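Local coordinates for Alpha/beta hydrolase fold protein (Ochrobactrum, PDB 4G9E), which opens the lactone ring of N-acyl homoserine lactones, the quorum-sensing signals of many bacteria, at residues L28-N33 with G105-E110; A38-Q43 with F99-G104; D58-G63 with A81-E86; S65-D70 with D181-R186; E158-S163 with D175-T180. All coordinates share one frame; numbering follows the deposited sequence.

Contact 1. Residues L28-N33 with G105-E110. With C4L (N-butanoyl-L-homoserine), chain C.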
# COMPACT_ATOMS: atom_id res chain seq x y z
N LEU A 28 7.53 6.86 0.66
CA LEU A 28 6.28 6.86 -0.08
C LEU A 28 5.36 5.84 0.57
O LEU A 28 5.72 4.67 0.69
CB LEU A 28 6.54 6.46 -1.53
CG LEU A 28 5.30 6.17 -2.37
CD1 LEU A 28 4.43 7.40 -2.51
CD2 LEU A 28 5.71 5.66 -3.76
N MET A 29 4.18 6.28 1.00
CA MET A 29 3.17 5.38 1.58
C MET A 29 2.03 5.26 0.59
O MET A 29 1.47 6.27 0.17
CB MET A 29 2.64 5.93 2.91
CG MET A 29 3.72 6.10 3.96
SD MET A 29 3.09 6.60 5.58
CE MET A 29 2.49 5.03 6.18
N ILE A 30 1.69 4.02 0.21
CA ILE A 30 0.67 3.75 -0.80
C ILE A 30 -0.52 3.05 -0.14
O ILE A 30 -0.38 1.96 0.41
CB ILE A 30 1.20 2.86 -1.94
CG1 ILE A 30 2.54 3.38 -2.49
CG2 ILE A 30 0.18 2.79 -3.05
CD1 ILE A 30 3.16 2.47 -3.53
N HIS A 31 -1.68 3.70 -0.21
CA HIS A 31 -2.89 3.21 0.44
C HIS A 31 -3.52 2.01 -0.27
O HIS A 31 -3.09 1.58 -1.35
CB HIS A 31 -3.90 4.34 0.58
CG HIS A 31 -4.48 4.80 -0.73
ND1 HIS A 31 -5.45 4.10 -1.41
CD2 HIS A 31 -4.22 5.90 -1.48
CE1 HIS A 31 -5.75 4.74 -2.53
NE2 HIS A 31 -5.03 5.85 -2.59
N GLY A 32 -4.55 1.47 0.37
CA GLY A 32 -5.22 0.27 -0.10
C GLY A 32 -6.46 0.51 -0.94
O GLY A 32 -6.82 1.64 -1.27
N ASN A 33 -7.11 -0.59 -1.28
CA ASN A 33 -8.31 -0.60 -2.10
C ASN A 33 -9.39 0.29 -1.48
O ASN A 33 -9.79 0.09 -0.33
CB ASN A 33 -8.80 -2.04 -2.18
CG ASN A 33 -9.93 -2.24 -3.17
OD1 ASN A 33 -10.77 -1.36 -3.39
ND2 ASN A 33 -9.97 -3.43 -3.75
N GLY A 105 0.65 -2.52 -1.21
CA GLY A 105 1.76 -3.44 -1.18
C GLY A 105 1.96 -4.16 -2.50
O GLY A 105 3.09 -4.33 -2.95
N HIS A 106 0.86 -4.59 -3.13
CA HIS A 106 0.95 -5.20 -4.45
C HIS A 106 1.51 -4.19 -5.47
O HIS A 106 2.31 -4.55 -6.34
CB HIS A 106 -0.43 -5.70 -4.90
CG HIS A 106 -0.99 -6.78 -4.02
ND1 HIS A 106 -0.57 -8.09 -4.07
CD2 HIS A 106 -1.94 -6.73 -3.05
CE1 HIS A 106 -1.24 -8.80 -3.18
NE2 HIS A 106 -2.07 -8.00 -2.54
N ILE A 107 1.06 -2.95 -5.37
CA ILE A 107 1.58 -1.87 -6.20
C ILE A 107 3.08 -1.69 -5.96
O ILE A 107 3.87 -1.58 -6.91
CB ILE A 107 0.81 -0.56 -5.95
CG1 ILE A 107 -0.66 -0.72 -6.36
CG2 ILE A 107 1.48 0.63 -6.65
CD1 ILE A 107 -1.56 0.38 -5.88
N GLY A 108 3.49 -1.68 -4.70
CA GLY A 108 4.90 -1.57 -4.36
C GLY A 108 5.75 -2.67 -4.98
O GLY A 108 6.86 -2.43 -5.45
N ILE A 109 5.22 -3.89 -4.98
CA ILE A 109 5.91 -5.01 -5.61
C ILE A 109 6.09 -4.75 -7.12
O ILE A 109 7.17 -4.97 -7.68
CB ILE A 109 5.18 -6.35 -5.35
CG1 ILE A 109 5.21 -6.70 -3.85
CG2 ILE A 109 5.79 -7.47 -6.19
CD1 ILE A 109 4.30 -7.85 -3.48
N GLU A 110 5.04 -4.26 -7.78
CA GLU A 110 5.15 -3.92 -9.19
C GLU A 110 6.06 -2.70 -9.42
O GLU A 110 6.58 -2.53 -10.52
CB GLU A 110 3.76 -3.72 -9.82
CG GLU A 110 2.84 -4.95 -9.73
CD GLU A 110 3.34 -6.16 -10.51
OE1 GLU A 110 4.13 -5.98 -11.46
OE2 GLU A 110 2.93 -7.29 -10.17
O1 C4L C . -7.25 -3.48 1.54
C4 C4L C . -6.97 -3.78 0.36
O2 C4L C . -6.27 -3.06 -0.39
C3 C4L C . -7.50 -5.07 -0.22
C2 C4L C . -7.78 -6.10 0.87
C1 C4L C . -8.74 -7.19 0.41
O3 C4L C . -10.07 -6.65 0.30
N1 C4L C . -6.58 -5.67 -1.19
C5 C4L C . -6.80 -5.64 -2.51
O4 C4L C . -7.78 -5.11 -3.02
C6 C4L C . -5.76 -6.30 -3.39
C7 C4L C . -6.46 -7.20 -4.40
C8 C4L C . -7.19 -8.36 -3.75
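With CG1 anti to the carbonyl carbon (chi1 -49°) and the chain extended beyond it, I30 sends CD1 off strand 24-30 to the helix, where I107, its CG2 anti to the backbone N (chi1 -64° for CG1), offers that methyl. I30 CD1 lies 4.0 Å from I107 CG2, and I30 CG2 lies 4.1 Å from I107 CD1, so the two branched chains meet through two methyl pairs. I30 CD1 also lies 4.3 Å from G108 N, against the helix backbone. Past the strand, N33 holds the ligand twice: N33 N donates almost straight to C4L O2 at 2.8 Å, and N33 ND2 donates to C4L O4 at 2.9 Å. Glycine suits G32, because a CB there would run into C4L O2. G32 O lies in the ring plane of H31 and takes the N-H of H31 ND1 on a lone pair. The backbone N-H of N33, with that of L103 as the second donor, is consistent with the oxyanion hole of an alpha/beta hydrolase.

Contact 2. Residues A38-Q43 with F99-G104. With C4L (N-butanoyl-L-homoserine), chain C.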
# COMPACT_ATOMS: atom_id res chain seq x y z
N ALA A 38 -4.92 9.85 3.11
CA ALA A 38 -5.36 10.45 4.38
C ALA A 38 -5.39 9.42 5.51
O ALA A 38 -5.30 9.78 6.69
CB ALA A 38 -6.73 11.08 4.20
N ILE A 39 -5.49 8.14 5.16
CA ILE A 39 -5.53 7.06 6.14
C ILE A 39 -4.23 6.98 6.95
O ILE A 39 -4.20 6.42 8.05
CB ILE A 39 -5.82 5.68 5.46
CG1 ILE A 39 -6.44 4.68 6.44
CG2 ILE A 39 -4.58 5.11 4.81
CD1 ILE A 39 -7.85 5.00 6.87
N PHE A 40 -3.17 7.56 6.41
CA PHE A 40 -1.85 7.52 7.05
C PHE A 40 -1.59 8.71 7.96
O PHE A 40 -0.45 9.00 8.31
CB PHE A 40 -0.76 7.40 5.99
CG PHE A 40 -0.86 6.14 5.17
CD1 PHE A 40 -0.93 4.90 5.79
CD2 PHE A 40 -0.88 6.20 3.79
CE1 PHE A 40 -1.03 3.74 5.05
CE2 PHE A 40 -0.98 5.03 3.04
CZ PHE A 40 -1.05 3.80 3.66
N ALA A 41 -2.66 9.39 8.36
CA ALA A 41 -2.55 10.47 9.34
C ALA A 41 -1.62 10.17 10.52
O ALA A 41 -0.84 11.03 10.92
CB ALA A 41 -3.94 10.86 9.85
N PRO A 42 -1.69 8.96 11.11
CA PRO A 42 -0.81 8.73 12.27
C PRO A 42 0.68 8.87 11.94
O PRO A 42 1.46 9.33 12.77
CB PRO A 42 -1.13 7.29 12.68
CG PRO A 42 -2.52 7.06 12.18
CD PRO A 42 -2.62 7.83 10.89
N GLN A 43 1.06 8.46 10.73
CA GLN A 43 2.44 8.57 10.29
C GLN A 43 2.75 9.97 9.79
O GLN A 43 3.77 10.54 10.16
CB GLN A 43 2.75 7.52 9.22
CG GLN A 43 2.85 6.11 9.78
CD GLN A 43 1.50 5.55 10.20
OE1 GLN A 43 0.52 5.67 9.48
NE2 GLN A 43 1.46 4.93 11.38
N PHE A 99 6.36 2.10 1.55
CA PHE A 99 5.46 1.31 2.37
C PHE A 99 4.16 1.14 1.60
O PHE A 99 3.54 2.13 1.20
CB PHE A 99 5.15 2.00 3.71
CG PHE A 99 4.02 1.35 4.44
CD1 PHE A 99 4.20 0.13 5.06
CD2 PHE A 99 2.75 1.91 4.43
CE1 PHE A 99 3.14 -0.51 5.69
CE2 PHE A 99 1.69 1.28 5.07
CZ PHE A 99 1.89 0.07 5.70
N GLY A 100 3.74 -0.10 1.39
CA GLY A 100 2.49 -0.36 0.69
C GLY A 100 1.52 -1.11 1.56
O GLY A 100 1.84 -2.18 2.08
N TRP A 101 0.32 -0.55 1.69
CA TRP A 101 -0.75 -1.16 2.46
C TRP A 101 -1.71 -1.90 1.53
O TRP A 101 -2.46 -1.27 0.78
CB TRP A 101 -1.50 -0.09 3.25
CG TRP A 101 -2.68 -0.62 3.99
CD1 TRP A 101 -2.76 -1.82 4.65
CD2 TRP A 101 -3.96 0.00 4.14
NE1 TRP A 101 -4.02 -1.97 5.19
CE2 TRP A 101 -4.77 -0.86 4.90
CE3 TRP A 101 -4.48 1.23 3.72
CZ2 TRP A 101 -6.08 -0.55 5.24
CZ3 TRP A 101 -5.79 1.54 4.06
CH2 TRP A 101 -6.57 0.65 4.80
N SER A 102 -1.68 -3.23 1.61
CA SER A 102 -2.65 -4.10 0.98
C SER A 102 -2.56 -3.95 -0.54
O SER A 102 -1.53 -4.30 -1.10
CB SER A 102 -4.04 -3.89 1.57
OG SER A 102 -4.85 -5.01 1.27
N LEU A 103 -3.58 -3.45 -1.23
CA LEU A 103 -3.41 -3.12 -2.65
C LEU A 103 -2.12 -2.33 -2.85
O LEU A 103 -1.38 -2.56 -3.81
CB LEU A 103 -4.61 -2.33 -3.15
CG LEU A 103 -4.49 -1.70 -4.54
CD1 LEU A 103 -4.29 -2.75 -5.62
CD2 LEU A 103 -5.70 -0.82 -4.84
N GLY A 104 -1.84 -1.39 -1.95
CA GLY A 104 -0.61 -0.61 -2.04
C GLY A 104 0.67 -1.42 -1.97
O GLY A 104 1.68 -1.06 -2.58
O1 C4L C . -7.25 -3.48 1.54
C4 C4L C . -6.97 -3.78 0.36
O2 C4L C . -6.27 -3.06 -0.39
C3 C4L C . -7.50 -5.07 -0.22
C2 C4L C . -7.78 -6.10 0.87
C1 C4L C . -8.74 -7.19 0.41
O3 C4L C . -10.07 -6.65 0.30
N1 C4L C . -6.58 -5.67 -1.19
C5 C4L C . -6.80 -5.64 -2.51
O4 C4L C . -7.78 -5.11 -3.02
C6 C4L C . -5.76 -6.30 -3.39
C7 C4L C . -6.46 -7.20 -4.40
C8 C4L C . -7.19 -8.36 -3.75
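The ring of F40 meets two neighbours on strand 97-101. F40 CE1 comes 3.7 Å from F99 CE2, in the plane of the F99 ring at its edge, while W101 CB sits in plane at the edge of the F40 ring, 3.9 Å from F40 CZ. The two phenylalanine planes stand at 80°. I39 lays CG2 over the centre of the F40 ring and brings the same methyl 3.8 Å from W101 CZ3, so one beta-branched side chain fills the corner between two aromatics. W101 CG lies anti to the backbone N (chi1 176°), which carries the indole to I39; W101 NE1 bonds H248 O, and F251 meets W101 edge-to-face. Beyond W101 the chain turns sharply at S102, whose phi is positive (64°). L103 N donates to C4L O2 at 2.8 Å, and S102 OG stands close to the same carboxylate. Glycine fits at G100 and G104 because a side chain on G100 would strike G104 O and one on G104 would press on W101 N. This strand-turn-helix with its G-x-S-x-G sequence fits the nucleophile elbow of alpha/beta hydrolases, with S102 the probable nucleophile.

Contact 3. Residues D58-G63 with A81-E86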
# COMPACT_ATOMS: atom_id res chain seq x y z
N ASP A 58 -2.96 9.99 -3.31
CA ASP A 58 -4.17 9.24 -3.58
C ASP A 58 -4.07 8.62 -4.97
O ASP A 58 -3.76 9.31 -5.95
CB ASP A 58 -5.40 10.15 -3.52
CG ASP A 58 -5.68 10.66 -2.12
OD1 ASP A 58 -5.24 10.00 -1.15
OD2 ASP A 58 -6.33 11.71 -1.97
N LEU A 59 -4.30 7.32 -5.06
CA LEU A 59 -4.33 6.66 -6.36
C LEU A 59 -5.41 7.27 -7.24
O LEU A 59 -6.43 7.76 -6.74
CB LEU A 59 -4.62 5.17 -6.21
CG LEU A 59 -3.60 4.34 -5.43
CD1 LEU A 59 -4.11 2.92 -5.26
CD2 LEU A 59 -2.23 4.36 -6.10
N PRO A 60 -5.21 7.23 -8.56
CA PRO A 60 -6.31 7.58 -9.47
C PRO A 60 -7.59 6.86 -9.03
O PRO A 60 -7.53 5.70 -8.64
CB PRO A 60 -5.82 7.05 -10.82
CG PRO A 60 -4.33 7.20 -10.73
CD PRO A 60 -4.00 6.83 -9.30
N GLY A 61 -8.72 7.55 -9.11
CA GLY A 61 -10.00 6.98 -8.73
C GLY A 61 -10.27 6.94 -7.23
O GLY A 61 -11.32 6.44 -6.82
N HIS A 62 -9.33 7.45 -6.43
CA HIS A 62 -9.41 7.36 -4.98
C HIS A 62 -9.20 8.72 -4.33
O HIS A 62 -8.54 9.60 -4.88
CB HIS A 62 -8.32 6.41 -4.46
CG HIS A 62 -8.52 4.97 -4.82
ND1 HIS A 62 -8.32 4.48 -6.09
CD2 HIS A 62 -8.89 3.91 -4.06
CE1 HIS A 62 -8.56 3.18 -6.09
NE2 HIS A 62 -8.91 2.81 -4.87
N GLY A 63 -9.75 8.87 -3.13
CA GLY A 63 -9.50 10.07 -2.34
C GLY A 63 -9.78 11.35 -3.10
O GLY A 63 -10.83 11.52 -3.72
N ALA A 81 1.30 1.26 -10.26
CA ALA A 81 2.75 1.34 -10.09
C ALA A 81 3.34 2.34 -11.08
O ALA A 81 4.24 3.11 -10.73
CB ALA A 81 3.39 -0.02 -10.22
N ASP A 82 2.86 2.32 -12.33
CA ASP A 82 3.28 3.32 -13.30
C ASP A 82 2.94 4.71 -12.79
O ASP A 82 3.77 5.62 -12.82
CB ASP A 82 2.62 3.08 -14.66
CG ASP A 82 3.33 2.01 -15.47
OD1 ASP A 82 4.57 1.95 -15.39
OD2 ASP A 82 2.65 1.25 -16.18
N ALA A 83 1.71 4.89 -12.32
CA ALA A 83 1.28 6.20 -11.84
C ALA A 83 2.15 6.70 -10.68
O ALA A 83 2.55 7.86 -10.66
CB ALA A 83 -0.20 6.17 -11.43
N MET A 84 2.42 5.83 -9.72
CA MET A 84 3.23 6.25 -8.58
C MET A 84 4.67 6.54 -9.00
O MET A 84 5.31 7.42 -8.44
CB MET A 84 3.18 5.20 -7.47
CG MET A 84 1.81 5.06 -6.82
SD MET A 84 1.13 6.57 -6.08
CE MET A 84 0.09 7.17 -7.41
N THR A 85 5.17 5.79 -9.97
CA THR A 85 6.51 6.05 -10.47
C THR A 85 6.56 7.43 -11.14
O THR A 85 7.52 8.18 -10.97
CB THR A 85 7.00 4.93 -11.41
OG1 THR A 85 6.99 3.68 -10.72
CG2 THR A 85 8.41 5.22 -11.88
N GLU A 86 5.51 7.77 -11.89
CA GLU A 86 5.40 9.08 -12.52
C GLU A 86 5.30 10.20 -11.47
O GLU A 86 5.89 11.26 -11.61
CB GLU A 86 4.20 9.11 -13.49
CG GLU A 86 4.00 10.46 -14.16
CD GLU A 86 2.86 10.47 -15.17
OE1 GLU A 86 2.23 9.42 -15.38
OE2 GLU A 86 2.60 11.55 -15.75
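In the helix that sets A83 and M84 against L59 and P60, A81 O is gripped twice: T85 OG1 at 2.8 Å and T85 N at 2.9 Å reach it from opposite faces of its plane. M84 bends at chi2 and chi3 (96°) and curls past L59 CD2, crossing the leucine at about a right angle, with L59 CD2 3.9 Å from M84 CE and 4.0 Å from M84 SD. The flexible thioether suits this place because it can bend to fit the methyl of a branched leucine. Beside it P60 CG rests 4.3 Å from A83 CB, a small side chain that lets the loop lie close to the helix. The loop makes a type II turn from L59 to H62, closed by H62 N to L59 O, with G61 at the position of positive phi (79°). H62 ND1, with P60 O in its ring plane, bonds that oxygen at 2.9 Å from above the carbonyl plane. The D-L-P-G-H-G sequence, following strand 52-57 and resting on helix 77-91, fits the D-x-x-G-x-G motif often found after this strand in alpha/beta hydrolases.

Contact 4. Residues S65-D70 with D181-R186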
# COMPACT_ATOMS: atom_id res chain seq x y z
N SER A 65 -7.86 12.49 -5.54
CA SER A 65 -7.41 12.42 -6.93
C SER A 65 -8.63 12.33 -7.84
O SER A 65 -9.70 11.94 -7.40
CB SER A 65 -6.51 11.21 -7.13
OG SER A 65 -5.26 11.43 -6.51
N THR A 66 -8.45 12.69 -9.10
CA THR A 66 -9.52 12.51 -10.07
C THR A 66 -9.62 11.04 -10.44
O THR A 66 -8.69 10.26 -10.20
CB THR A 66 -9.31 13.33 -11.37
OG1 THR A 66 -8.09 12.93 -12.01
CG2 THR A 66 -9.26 14.82 -11.06
N ASP A 67 -10.75 10.66 -11.02
CA ASP A 67 -10.81 9.37 -11.68
C ASP A 67 -9.74 9.33 -12.76
O ASP A 67 -9.26 10.37 -13.22
CB ASP A 67 -12.20 9.13 -12.26
CG ASP A 67 -13.26 8.90 -11.19
OD1 ASP A 67 -12.89 8.70 -10.01
OD2 ASP A 67 -14.46 8.91 -11.54
N ALA A 68 -9.34 8.13 -13.15
CA ALA A 68 -8.33 7.97 -14.19
C ALA A 68 -8.80 8.54 -15.52
O ALA A 68 -9.96 8.37 -15.91
CB ALA A 68 -7.99 6.51 -14.36
N ILE A 69 -7.89 9.19 -16.24
CA ILE A 69 -8.16 9.60 -17.61
C ILE A 69 -8.54 8.38 -18.44
O ILE A 69 -9.46 8.42 -19.25
CB ILE A 69 -6.94 10.32 -18.22
CG1 ILE A 69 -6.76 11.70 -17.58
CG2 ILE A 69 -7.08 10.45 -19.73
CD1 ILE A 69 -5.47 12.39 -17.95
N ASP A 70 -7.82 7.28 -18.20
CA ASP A 70 -8.02 6.03 -18.93
C ASP A 70 -8.04 4.87 -17.94
O ASP A 70 -6.99 4.33 -17.58
CB ASP A 70 -6.90 5.84 -19.96
CG ASP A 70 -7.03 4.55 -20.74
OD1 ASP A 70 -8.01 3.80 -20.53
OD2 ASP A 70 -6.15 4.29 -21.59
N ASP A 181 -13.99 5.29 -7.34
CA ASP A 181 -14.49 4.88 -8.64
C ASP A 181 -14.59 3.35 -8.63
O ASP A 181 -13.58 2.66 -8.65
CB ASP A 181 -13.50 5.37 -9.71
CG ASP A 181 -13.94 5.06 -11.13
OD1 ASP A 181 -14.94 4.34 -11.35
OD2 ASP A 181 -13.24 5.54 -12.05
N GLY A 182 -15.81 2.83 -8.61
CA GLY A 182 -16.00 1.39 -8.50
C GLY A 182 -15.42 0.60 -9.66
O GLY A 182 -15.08 -0.58 -9.52
N ARG A 183 -15.30 1.23 -10.82
CA ARG A 183 -14.64 0.59 -11.96
C ARG A 183 -13.23 0.15 -11.59
O ARG A 183 -12.73 -0.86 -12.09
CB ARG A 183 -14.58 1.53 -13.16
CG ARG A 183 -15.94 1.93 -13.68
CD ARG A 183 -15.84 2.96 -14.80
NE ARG A 183 -15.15 4.16 -14.35
CZ ARG A 183 -14.80 5.17 -15.14
NH1 ARG A 183 -15.08 5.12 -16.44
NH2 ARG A 183 -14.18 6.23 -14.63
N ALA A 184 -12.58 0.92 -10.71
CA ALA A 184 -11.22 0.60 -10.30
C ALA A 184 -11.17 -0.72 -9.54
O ALA A 184 -10.23 -1.49 -9.70
CB ALA A 184 -10.63 1.74 -9.48
N ARG A 185 -12.17 -0.98 -8.70
CA ARG A 185 -12.23 -2.26 -8.01
C ARG A 185 -12.37 -3.41 -8.99
O ARG A 185 -11.61 -4.38 -8.95
CB ARG A 185 -13.39 -2.28 -7.01
CG ARG A 185 -13.14 -1.44 -5.77
CD ARG A 185 -14.24 -1.62 -4.74
NE ARG A 185 -15.50 -1.01 -5.16
CZ ARG A 185 -15.93 0.19 -4.77
NH1 ARG A 185 -15.20 0.93 -3.95
NH2 ARG A 185 -17.10 0.65 -5.20
N ARG A 186 -13.35 -3.30 -9.88
CA ARG A 186 -13.65 -4.38 -10.80
C ARG A 186 -12.47 -4.69 -11.71
O ARG A 186 -12.06 -5.85 -11.84
CB ARG A 186 -14.88 -4.06 -11.64
CG ARG A 186 -15.16 -5.10 -12.71
CD ARG A 186 -16.47 -4.85 -13.44
NE ARG A 186 -16.63 -3.46 -13.86
CZ ARG A 186 -16.14 -2.94 -14.98
NH1 ARG A 186 -15.41 -3.69 -15.81
NH2 ARG A 186 -16.36 -1.67 -15.26
O HOH W 1 -12.64 8.27 -15.97
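A partly buried, polar contact joins D67, in the loop after strand 52-57, to D181 and R183 at the start of helix 182-194; its centre lies about 17 Å from that of the chain. The two carboxylates, their planes 34° apart, bring D67 OD2 3.6 Å from D181 OD2, and D67 OD1 rests 3.4 Å from D181 CB. Two like charges so near would probably repel, but each has a basic partner, R179 for D67 and R183 for D181. R183 grips D181 side-on, R183 NE reaching the syn lone pair of D181 OD1 at 3.0 Å and R183 NH2 reaching D181 OD2 at 2.8 Å; Y75 OH bonds OD2 as well. D181 is also the N-cap, its OD1 accepting from R183 N, and an aspartate suits a helix start for this reason. The helix belongs to the stretch between strands 120-124 and 211-216, where alpha/beta hydrolases commonly insert a cap. With an alanine in place of D181, the helix start would probably lose its N-cap, with R183 and Y75 left without this mate. R183 NH2 also bonds a water at 2.9 Å, which donates to A68 O at 2.7 Å. D67 OD2 stays 4.1 Å from R183 NH2.

Contact 5. Residues E158-S163 with D175-T180. With C4L (N-butanoyl-L-homoserine), chain C.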
# COMPACT_ATOMS: atom_id res chain seq x y z
N GLU A 158 -19.97 0.40 4.36
CA GLU A 158 -19.68 0.29 5.78
C GLU A 158 -18.92 -0.99 6.12
O GLU A 158 -17.93 -0.95 6.85
CB GLU A 158 -20.96 0.37 6.61
CG GLU A 158 -20.66 0.19 8.08
CD GLU A 158 -21.84 0.49 8.98
OE1 GLU A 158 -22.92 0.85 8.47
OE2 GLU A 158 -21.66 0.37 10.20
N SER A 159 -19.36 -2.11 5.57
CA SER A 159 -18.70 -3.38 5.86
C SER A 159 -17.25 -3.37 5.38
O SER A 159 -16.35 -3.79 6.11
CB SER A 159 -19.44 -4.56 5.25
OG SER A 159 -19.04 -5.78 5.86
N TYR A 160 -17.03 -2.88 4.16
CA TYR A 160 -15.68 -2.83 3.62
C TYR A 160 -14.80 -1.87 4.41
O TYR A 160 -13.66 -2.19 4.72
CB TYR A 160 -15.69 -2.48 2.13
CG TYR A 160 -14.41 -2.88 1.42
CD1 TYR A 160 -14.07 -4.22 1.30
CD2 TYR A 160 -13.53 -1.93 0.90
CE1 TYR A 160 -12.90 -4.61 0.67
CE2 TYR A 160 -12.36 -2.31 0.27
CZ TYR A 160 -12.05 -3.65 0.16
OH TYR A 160 -10.89 -4.05 -0.46
N ALA A 161 -15.33 -0.69 4.71
CA ALA A 161 -14.57 0.31 5.46
C ALA A 161 -14.19 -0.22 6.84
O ALA A 161 -13.05 -0.06 7.29
CB ALA A 161 -15.36 1.59 5.59
N ARG A 162 -15.14 -0.84 7.52
CA ARG A 162 -14.88 -1.34 8.86
C ARG A 162 -13.85 -2.48 8.85
O ARG A 162 -12.96 -2.52 9.69
CB ARG A 162 -16.17 -1.78 9.55
CG ARG A 162 -17.06 -0.62 9.94
CD ARG A 162 -18.23 -1.09 10.80
NE ARG A 162 -19.09 0.02 11.20
CZ ARG A 162 -18.86 0.83 12.23
NH1 ARG A 162 -17.78 0.66 12.97
NH2 ARG A 162 -19.70 1.81 12.51
N SER A 163 -13.97 -3.39 7.89
CA SER A 163 -13.07 -4.54 7.85
C SER A 163 -11.65 -4.16 7.40
O SER A 163 -10.67 -4.68 7.92
CB SER A 163 -13.64 -5.65 6.97
OG SER A 163 -13.85 -5.20 5.65
N ASP A 175 -16.77 8.09 3.86
CA ASP A 175 -16.65 9.06 2.78
C ASP A 175 -15.55 8.65 1.80
O ASP A 175 -15.72 8.74 0.59
CB ASP A 175 -16.36 10.45 3.33
CG ASP A 175 -17.44 10.96 4.25
OD1 ASP A 175 -18.61 10.55 4.09
OD2 ASP A 175 -17.12 11.79 5.13
N ILE A 176 -14.43 8.21 2.34
CA ILE A 176 -13.31 7.78 1.51
C ILE A 176 -13.72 6.60 0.63
O ILE A 176 -13.53 6.63 -0.59
CB ILE A 176 -12.08 7.41 2.37
CG1 ILE A 176 -11.55 8.66 3.09
CG2 ILE A 176 -11.00 6.81 1.51
CD1 ILE A 176 -10.50 8.37 4.16
N VAL A 177 -14.30 5.57 1.23
CA VAL A 177 -14.67 4.36 0.50
C VAL A 177 -15.79 4.61 -0.50
O VAL A 177 -15.78 4.08 -1.61
CB VAL A 177 -15.04 3.21 1.46
CG1 VAL A 177 -15.62 2.02 0.71
CG2 VAL A 177 -13.82 2.80 2.27
N ALA A 178 -16.76 5.43 -0.11
CA ALA A 178 -17.89 5.75 -0.98
C ALA A 178 -17.45 6.51 -2.23
O ALA A 178 -18.05 6.35 -3.29
CB ALA A 178 -18.93 6.55 -0.22
N ARG A 179 -16.40 7.32 -2.11
CA ARG A 179 -15.93 8.10 -3.25
C ARG A 179 -15.33 7.24 -4.36
O ARG A 179 -15.46 7.56 -5.53
CB ARG A 179 -14.90 9.15 -2.81
CG ARG A 179 -14.21 9.89 -3.97
CD ARG A 179 -12.98 9.12 -4.46
NE ARG A 179 -12.25 9.75 -5.55
CZ ARG A 179 -12.53 9.57 -6.84
NH1 ARG A 179 -11.78 10.17 -7.77
NH2 ARG A 179 -13.54 8.80 -7.20
N THR A 180 -14.66 6.16 -3.98
CA THR A 180 -13.87 5.38 -4.92
C THR A 180 -14.63 5.05 -6.20
O THR A 180 -15.78 4.60 -6.16
CB THR A 180 -13.39 4.08 -4.29
OG1 THR A 180 -12.77 4.37 -3.03
CG2 THR A 180 -12.40 3.36 -5.19
O1 C4L C . -7.25 -3.48 1.54
C4 C4L C . -6.97 -3.78 0.36
O2 C4L C . -6.27 -3.06 -0.39
C3 C4L C . -7.50 -5.07 -0.22
C2 C4L C . -7.78 -6.10 0.87
C1 C4L C . -8.74 -7.19 0.41
O3 C4L C . -10.07 -6.65 0.30
N1 C4L C . -6.58 -5.67 -1.19
C5 C4L C . -6.80 -5.64 -2.51
O4 C4L C . -7.78 -5.11 -3.02
C6 C4L C . -5.76 -6.30 -3.39
C7 C4L C . -6.46 -7.20 -4.40
C8 C4L C . -7.19 -8.36 -3.75
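Segments 158-163 and 175-180 come closest at A161 and V177, whose CA atoms are 6.4 Å apart. So short a spacing needs a small residue, and alanine provides it: A161 CB touches V177 CG2 at 3.9 Å. V177 carries CG1 anti to its backbone N (chi1 172°), leaving CG2 for the alanine and turning CG1 to the ring of Y160, where it lies near the ring plane at the edge, 4.5 Å from Y160 CD2. The valine therefore faces both residues of the other helix, one with each methyl. Y160 has CG anti to the backbone N (chi1 -160°), and the long ring reaches from the helix to the ligand. There Y160 OH and C4L O3, the hydroxyl of the opened lactone, share a hydrogen bond of 2.8 Å, with O3 close to the ring plane. A phenylalanine here would keep the ring against V177 but would probably leave O3 without its tyrosine mate and that end of the ligand free to turn. Helix 171-179 closes with R179, which forms a salt bridge with D67 and bonds G63 O and S65 O. Helix 154-165 reaches the pocket through Y160, while helix 171-179 packs on it and is joined by R179 to the loop after strand 52-57 and through T180 to helix 182-194.

How the contacts relate
Contacts 1 and 2 form the centre, about 8 Å apart between centres, on the neighbouring strands 24-30 and 97-101 and sharing helix 103-111. Contact 3, about 9 Å from contact 1, ties the loop after strand 52-57 to helix 77-91; its sequence span falls within those of contacts 1 and 2. Contact 4 begins in the same loop but reaches forward to helix 182-194, and its span encloses that of contact 5, which follows contacts 1 to 3 in the chain. Contacts 1, 2 and 5 all touch the ligand, so the sheet core and the outer helices meet at one pocket, while R179 joins contacts 3, 4 and 5.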